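Local structure of ribulose-1,5-bisphosphate carboxylase/oxygenase large subunit (Rhodopseudomonas palustris, 3QFW) at residues Ala149-Asp161 with Arg352-Val364. The protein belongs to the Rubisco large-chain family as a Rubisco-like protein and probably binds magnesium, its activity as a ribulose-bisphosphate carboxylase being inferred. Residues are numbered along the deposited sequence; the frame is centred on the assembly and turned at random.
Sequences ASIAHQLALGGVD and RLTEQASRFVNKV
Leu353 lies across Gln154 at about a right angle, its CD2 pressed to within 3.4 Å of Gln154 CB. With CG anti to its backbone N (chi1 -177°), the leucine fork opens toward helix 145-157: CD2 meets the aliphatic root of Gln154 and, more loosely, Ile151 CG2, while CD1 packs 3.8 Å from Leu155 CD2. The amide of Gln154 reaches back to the preceding turn of its own helix, where NE2 donates to Ser150 O from above the carbonyl plane, on the face opposite the one used by Gln154 N; OE1 rests 3.6 Å from Leu353 CB. An alanine in place of Gln154 would keep the CB contact but probably uncover Leu353 where CD and OE1 lay against it, and take the second donor from Ser150 O.

The next residue, Thr354, sets its OG1 against Gln154 O, donating a 2.9 Å hydrogen bond; the hydroxyl comes at the carbonyl from the side (C=O...O angle 106°), somewhat tilted from its plane. Its methyl CG2 meanwhile touches Leu157 CB. The helix then ends in a Schellman motif at Gly159, and the two backbones have their closest CA pair here, Gly158 CA standing 4.3 Å from Ser358 CA. A CB on Gly158 would collide with Ala357 CB, so bare backbone lets the second helix in. Gly158 O receives a CA-H...O contact from Ser358 CA and is flanked by Val361, whose CG2 also packs 4.1 Å from Val160 CG2.

The helical segments 149-157 and 353-364 thus cross at -40° on the outside of the TIM barrel, next to strand 133-138, whose Thr134 touches both Val160 and Val361. The chemistry is mainly apolar: the threonine hydroxyl supplies the one direct hydrogen bond joining the segments. Gln154 O gets only a weak bond from Gly158 N, so Thr354 probably makes up for it, tying the end of one helix to the start of the other.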
ATOM      1  N   ALA B 149       5.281  29.436   4.489  1.00 42.05           N
ATOM      2  CA  ALA B 149       4.426  30.458   3.877  1.00 42.80           C
ATOM      3  C   ALA B 149       5.214  31.473   3.055  1.00 39.62           C
ATOM      4  O   ALA B 149       4.797  31.855   1.962  1.00 41.58           O
ATOM      5  CB  ALA B 149       3.599  31.171   4.944  1.00 43.23           C
ATOM      6  N   SER B 150       6.350  31.902   3.593  1.00 39.33           N
ATOM      7  CA  SER B 150       7.219  32.866   2.924  1.00 42.04           C
ATOM      8  C   SER B 150       7.718  32.314   1.590  1.00 42.27           C
ATOM      9  O   SER B 150       7.731  33.022   0.579  1.00 37.90           O
ATOM     10  CB  SER B 150       8.394  33.245   3.833  1.00 39.44           C
ATOM     11  OG  SER B 150       9.402  33.942   3.123  1.00 46.58           O
ATOM     12  N   ILE B 151       8.119  31.045   1.596  1.00 40.42           N
ATOM     13  CA  ILE B 151       8.559  30.364   0.383  1.00 38.09           C
ATOM     14  C   ILE B 151       7.438  30.291  -0.642  1.00 37.15           C
ATOM     15  O   ILE B 151       7.632  30.632  -1.818  1.00 39.08           O
ATOM     16  CB  ILE B 151       9.030  28.929   0.679  1.00 39.42           C
ATOM     17  CG1 ILE B 151      10.283  28.951   1.554  1.00 40.81           C
ATOM     18  CG2 ILE B 151       9.285  28.180  -0.624  1.00 39.05           C
ATOM     19  CD1 ILE B 151      11.387  29.828   1.013  1.00 41.71           C
ATOM     20  N   ALA B 152       6.267  29.843  -0.201  1.00 36.73           N
ATOM     21  CA  ALA B 152       5.105  29.762  -1.082  1.00 35.89           C
ATOM     22  C   ALA B 152       4.806  31.106  -1.730  1.00 39.36           C
ATOM     23  O   ALA B 152       4.466  31.182  -2.916  1.00 34.25           O
ATOM     24  CB  ALA B 152       3.890  29.278  -0.321  1.00 36.83           C
ATOM     25  N   HIS B 153       4.928  32.168  -0.942  1.00 43.35           N
ATOM     26  CA  HIS B 153       4.649  33.516  -1.423  1.00 36.06           C
ATOM     27  C   HIS B 153       5.598  33.873  -2.566  1.00 39.32           C
ATOM     28  O   HIS B 153       5.183  34.400  -3.605  1.00 37.40           O
ATOM     29  CB  HIS B 153       4.768  34.520  -0.273  1.00 35.47           C
ATOM     30  CG  HIS B 153       4.299  35.904  -0.618  1.00 43.29           C
ATOM     31  ND1 HIS B 153       2.966  36.256  -0.645  1.00 37.75           N
ATOM     32  CD2 HIS B 153       4.990  37.023  -0.940  1.00 40.12           C
ATOM     33  CE1 HIS B 153       2.855  37.534  -0.966  1.00 40.05           C
ATOM     34  NE2 HIS B 153       4.070  38.020  -1.154  1.00 43.21           N
ATOM     35  N   GLN B 154       6.879  33.574  -2.374  1.00 39.00           N
ATOM     36  CA  GLN B 154       7.873  33.855  -3.399  1.00 36.69           C
ATOM     37  C   GLN B 154       7.608  33.034  -4.660  1.00 38.49           C
ATOM     38  O   GLN B 154       7.696  33.546  -5.763  1.00 38.44           O
ATOM     39  CB  GLN B 154       9.287  33.637  -2.865  1.00 37.71           C
ATOM     40  CG  GLN B 154       9.636  34.576  -1.718  1.00 40.87           C
ATOM     41  CD  GLN B 154      10.815  34.095  -0.892  1.00 44.59           C
ATOM     42  OE1 GLN B 154      11.962  34.123  -1.341  1.00 46.42           O
ATOM     43  NE2 GLN B 154      10.536  33.651   0.329  1.00 46.47           N
ATOM     44  N   LEU B 155       7.254  31.761  -4.496  1.00 36.25           N
ATOM     45  CA  LEU B 155       6.947  30.923  -5.651  1.00 35.82           C
ATOM     46  C   LEU B 155       5.731  31.455  -6.420  1.00 33.52           C
ATOM     47  O   LEU B 155       5.772  31.617  -7.641  1.00 33.45           O
ATOM     48  CB  LEU B 155       6.723  29.470  -5.210  1.00 34.74           C
ATOM     49  CG  LEU B 155       7.961  28.843  -4.566  1.00 34.14           C
ATOM     50  CD1 LEU B 155       7.609  27.544  -3.823  1.00 37.38           C
ATOM     51  CD2 LEU B 155       9.047  28.614  -5.606  1.00 32.93           C
ATOM     52  N   ALA B 156       4.655  31.735  -5.693  1.00 34.73           N
ATOM     53  CA  ALA B 156       3.414  32.197  -6.309  1.00 30.49           C
ATOM     54  C   ALA B 156       3.620  33.549  -6.994  1.00 37.29           C
ATOM     55  O   ALA B 156       3.044  33.822  -8.050  1.00 34.84           O
ATOM     56  CB  ALA B 156       2.304  32.275  -5.262  1.00 31.47           C
ATOM     57  N   LEU B 157       4.467  34.381  -6.404  1.00 38.65           N
ATOM     58  CA  LEU B 157       4.819  35.661  -7.011  1.00 35.87           C
ATOM     59  C   LEU B 157       5.452  35.466  -8.386  1.00 38.01           C
ATOM     60  O   LEU B 157       5.312  36.314  -9.260  1.00 38.30           O
ATOM     61  CB  LEU B 157       5.753  36.465  -6.097  1.00 40.67           C
ATOM     62  CG  LEU B 157       5.080  37.496  -5.181  1.00 42.60           C
ATOM     63  CD1 LEU B 157       6.124  38.316  -4.429  1.00 40.30           C
ATOM     64  CD2 LEU B 157       4.177  38.414  -5.996  1.00 39.40           C
ATOM     65  N   GLY B 158       6.132  34.337  -8.572  1.00 35.51           N
ATOM     66  CA  GLY B 158       6.803  34.028  -9.823  1.00 33.90           C
ATOM     67  C   GLY B 158       5.908  33.465 -10.909  1.00 32.46           C
ATOM     68  O   GLY B 158       6.342  33.273 -12.047  1.00 34.09           O
ATOM     69  N   GLY B 159       4.652  33.204 -10.571  1.00 32.36           N
ATOM     70  CA  GLY B 159       3.687  32.738 -11.556  1.00 34.42           C
ATOM     71  C   GLY B 159       3.545  31.223 -11.667  1.00 31.94           C
ATOM     72  O   GLY B 159       2.907  30.713 -12.589  1.00 29.65           O
ATOM     73  N   VAL B 160       4.139  30.500 -10.728  1.00 33.35           N
ATOM     74  CA  VAL B 160       3.997  29.042 -10.673  1.00 31.95           C
ATOM     75  C   VAL B 160       2.520  28.671 -10.541  1.00 33.48           C
ATOM     76  O   VAL B 160       1.809  29.243  -9.718  1.00 35.18           O
ATOM     77  CB  VAL B 160       4.781  28.467  -9.482  1.00 32.24           C
ATOM     78  CG1 VAL B 160       4.603  26.944  -9.381  1.00 34.90           C
ATOM     79  CG2 VAL B 160       6.247  28.825  -9.605  1.00 34.56           C
ATOM     80  N   ASP B 161       2.056  27.713 -11.340  1.00 32.21           N
ATOM     81  CA  ASP B 161       0.647  27.310 -11.301  1.00 30.37           C
ATOM     82  C   ASP B 161       0.207  26.545 -10.036  1.00 35.95           C
ATOM     83  O   ASP B 161      -0.884  26.791  -9.504  1.00 33.20           O
ATOM     84  CB  ASP B 161       0.293  26.500 -12.549  1.00 34.49           C
ATOM     85  CG  ASP B 161       0.556  27.265 -13.826  1.00 33.33           C
ATOM     86  OD1 ASP B 161      -0.143  28.275 -14.062  1.00 33.11           O
ATOM     87  OD2 ASP B 161       1.456  26.853 -14.594  1.00 34.17           O
ATOM     88  N   ARG B 352      16.425  35.501  -4.637  1.00 53.71           N
ATOM     89  CA  ARG B 352      16.190  35.472  -6.078  1.00 54.56           C
ATOM     90  C   ARG B 352      15.199  34.377  -6.467  1.00 46.01           C
ATOM     91  O   ARG B 352      15.067  34.030  -7.644  1.00 47.09           O
ATOM     92  CB  ARG B 352      17.515  35.306  -6.830  1.00 57.65           C
ATOM     93  CG  ARG B 352      18.139  36.628  -7.268  1.00 60.70           C
ATOM     94  CD  ARG B 352      19.663  36.592  -7.251  1.00 62.10           C
ATOM     95  NE  ARG B 352      20.229  35.499  -8.041  1.00 65.41           N
ATOM     96  CZ  ARG B 352      20.543  35.586  -9.331  1.00 65.90           C
ATOM     97  NH1 ARG B 352      20.339  36.715  -9.997  1.00 63.42           N
ATOM     98  NH2 ARG B 352      21.060  34.536  -9.958  1.00 67.29           N
ATOM     99  N   LEU B 353      14.493  33.853  -5.472  1.00 50.21           N
ATOM    100  CA  LEU B 353      13.531  32.775  -5.683  1.00 47.06           C
ATOM    101  C   LEU B 353      12.439  33.182  -6.666  1.00 43.17           C
ATOM    102  O   LEU B 353      12.158  32.466  -7.628  1.00 40.09           O
ATOM    103  CB  LEU B 353      12.899  32.349  -4.356  1.00 46.08           C
ATOM    104  CG  LEU B 353      11.915  31.175  -4.415  1.00 45.02           C
ATOM    105  CD1 LEU B 353      12.603  29.911  -4.923  1.00 45.57           C
ATOM    106  CD2 LEU B 353      11.288  30.917  -3.054  1.00 46.08           C
ATOM    107  N   THR B 354      11.818  34.329  -6.410  1.00 45.31           N
ATOM    108  CA  THR B 354      10.773  34.830  -7.291  1.00 43.46           C
ATOM    109  C   THR B 354      11.330  35.084  -8.684  1.00 43.73           C
ATOM    110  O   THR B 354      10.691  34.760  -9.683  1.00 44.29           O
ATOM    111  CB  THR B 354      10.111  36.106  -6.735  1.00 43.12           C
ATOM    112  OG1 THR B 354       9.513  35.821  -5.464  1.00 40.29           O
ATOM    113  CG2 THR B 354       9.039  36.616  -7.686  1.00 42.37           C
ATOM    114  N   GLU B 355      12.528  35.660  -8.749  1.00 42.59           N
ATOM    115  CA  GLU B 355      13.180  35.914 -10.027  1.00 46.27           C
ATOM    116  C   GLU B 355      13.436  34.628 -10.809  1.00 44.83           C
ATOM    117  O   GLU B 355      13.098  34.534 -11.996  1.00 40.45           O
ATOM    118  CB  GLU B 355      14.494  36.679  -9.824  1.00 48.86           C
ATOM    119  CG  GLU B 355      15.318  36.838 -11.093  1.00 49.91           C
ATOM    120  CD  GLU B 355      16.672  37.466 -10.825  1.00 59.94           C
ATOM    121  OE1 GLU B 355      16.979  37.720  -9.641  1.00 59.63           O
ATOM    122  OE2 GLU B 355      17.426  37.708 -11.793  1.00 63.07           O
ATOM    123  N   GLN B 356      14.029  33.641 -10.142  1.00 45.73           N
ATOM    124  CA  GLN B 356      14.362  32.374 -10.784  1.00 43.33           C
ATOM    125  C   GLN B 356      13.113  31.573 -11.140  1.00 39.86           C
ATOM    126  O   GLN B 356      13.106  30.843 -12.129  1.00 41.64           O
ATOM    127  CB  GLN B 356      15.307  31.544  -9.907  1.00 43.93           C
ATOM    128  CG  GLN B 356      16.655  32.204  -9.643  1.00 52.13           C
ATOM    129  CD  GLN B 356      17.368  32.632 -10.917  1.00 55.52           C
ATOM    130  OE1 GLN B 356      17.088  32.126 -12.005  1.00 55.97           O
ATOM    131  NE2 GLN B 356      18.301  33.569 -10.785  1.00 58.01           N
ATOM    132  N   ALA B 357      12.066  31.712 -10.332  1.00 40.62           N
ATOM    133  CA  ALA B 357      10.783  31.059 -10.602  1.00 39.36           C
ATOM    134  C   ALA B 357      10.122  31.666 -11.833  1.00 37.40           C
ATOM    135  O   ALA B 357       9.548  30.962 -12.667  1.00 37.70           O
ATOM    136  CB  ALA B 357       9.867  31.206  -9.422  1.00 34.01           C
ATOM    137  N   SER B 358      10.182  32.986 -11.928  1.00 41.43           N
ATOM    138  CA  SER B 358       9.631  33.674 -13.084  1.00 34.90           C
ATOM    139  C   SER B 358      10.355  33.207 -14.335  1.00 34.07           C
ATOM    140  O   SER B 358       9.741  32.987 -15.373  1.00 33.90           O
ATOM    141  CB  SER B 358       9.773  35.192 -12.929  1.00 42.69           C
ATOM    142  OG  SER B 358       9.050  35.661 -11.803  1.00 43.75           O
ATOM    143  N   ARG B 359      11.668  33.051 -14.219  1.00 34.04           N
ATOM    144  CA  ARG B 359      12.494  32.593 -15.325  1.00 37.80           C
ATOM    145  C   ARG B 359      11.946  31.285 -15.865  1.00 39.18           C
ATOM    146  O   ARG B 359      11.757  31.124 -17.067  1.00 35.88           O
ATOM    147  CB  ARG B 359      13.934  32.390 -14.850  1.00 45.74           C
ATOM    148  CG  ARG B 359      14.928  33.368 -15.426  1.00 52.90           C
ATOM    149  CD  ARG B 359      15.350  32.949 -16.825  1.00 57.64           C
ATOM    150  NE  ARG B 359      16.095  34.002 -17.511  1.00 58.27           N
ATOM    151  CZ  ARG B 359      17.364  34.308 -17.262  1.00 64.93           C
ATOM    152  NH1 ARG B 359      18.042  33.647 -16.333  1.00 65.10           N
ATOM    153  NH2 ARG B 359      17.956  35.284 -17.940  1.00 67.91           N
ATOM    154  N   PHE B 360      11.699  30.347 -14.959  1.00 35.83           N
ATOM    155  CA  PHE B 360      11.170  29.043 -15.334  1.00 40.34           C
ATOM    156  C   PHE B 360       9.785  29.170 -15.956  1.00 34.78           C
ATOM    157  O   PHE B 360       9.529  28.667 -17.051  1.00 36.33           O
ATOM    158  CB  PHE B 360      11.109  28.130 -14.113  1.00 37.60           C
ATOM    159  CG  PHE B 360      10.558  26.768 -14.406  1.00 38.31           C
ATOM    160  CD1 PHE B 360      11.403  25.721 -14.732  1.00 43.61           C
ATOM    161  CD2 PHE B 360       9.195  26.534 -14.355  1.00 39.80           C
ATOM    162  CE1 PHE B 360      10.893  24.459 -15.005  1.00 42.06           C
ATOM    163  CE2 PHE B 360       8.681  25.270 -14.623  1.00 38.91           C
ATOM    164  CZ  PHE B 360       9.528  24.243 -14.957  1.00 36.31           C
ATOM    165  N   VAL B 361       8.892  29.829 -15.235  1.00 32.60           N
ATOM    166  CA  VAL B 361       7.538  30.039 -15.708  1.00 34.87           C
ATOM    167  C   VAL B 361       7.507  30.657 -17.110  1.00 36.68           C
ATOM    168  O   VAL B 361       6.756  30.200 -17.976  1.00 36.06           O
ATOM    169  CB  VAL B 361       6.747  30.917 -14.722  1.00 35.19           C
ATOM    170  CG1 VAL B 361       5.495  31.476 -15.382  1.00 35.17           C
ATOM    171  CG2 VAL B 361       6.413  30.132 -13.469  1.00 33.85           C
ATOM    172  N   ASN B 362       8.319  31.688 -17.342  1.00 35.13           N
ATOM    173  CA  ASN B 362       8.339  32.342 -18.652  1.00 36.77           C
ATOM    174  C   ASN B 362       8.901  31.446 -19.741  1.00 34.62           C
ATOM    175  O   ASN B 362       8.444  31.482 -20.882  1.00 35.56           O
ATOM    176  CB  ASN B 362       9.113  33.668 -18.604  1.00 37.24           C
ATOM    177  CG  ASN B 362       8.423  34.713 -17.756  1.00 42.19           C
ATOM    178  OD1 ASN B 362       7.194  34.767 -17.700  1.00 44.44           O
ATOM    179  ND2 ASN B 362       9.209  35.545 -17.079  1.00 44.04           N
ATOM    180  N   LYS B 363       9.895  30.640 -19.387  1.00 36.33           N
ATOM    181  CA  LYS B 363      10.467  29.688 -20.331  1.00 39.91           C
ATOM    182  C   LYS B 363       9.388  28.704 -20.796  1.00 35.35           C
ATOM    183  O   LYS B 363       9.266  28.397 -21.990  1.00 33.59           O
ATOM    184  CB  LYS B 363      11.639  28.956 -19.680  1.00 39.88           C
ATOM    185  CG  LYS B 363      12.276  27.866 -20.525  1.00 44.57           C
ATOM    186  CD  LYS B 363      13.341  28.404 -21.459  1.00 42.96           C
ATOM    187  CE  LYS B 363      14.391  27.332 -21.727  1.00 42.48           C
ATOM    188  NZ  LYS B 363      15.259  27.647 -22.891  1.00 51.68           N
ATOM    189  N   VAL B 364       8.578  28.240 -19.854  1.00 33.48           N
ATOM    190  CA  VAL B 364       7.496  27.313 -20.179  1.00 33.75           C
ATOM    191  C   VAL B 364       6.426  27.981 -21.049  1.00 31.66           C
ATOM    192  O   VAL B 364       5.997  27.437 -22.070  1.00 32.91           O
ATOM    193  CB  VAL B 364       6.857  26.709 -18.889  1.00 35.19           C
ATOM    194  CG1 VAL B 364       5.645  25.862 -19.232  1.00 33.43           C
ATOM    195  CG2 VAL B 364       7.885  25.892 -18.123  1.00 33.82           C
TER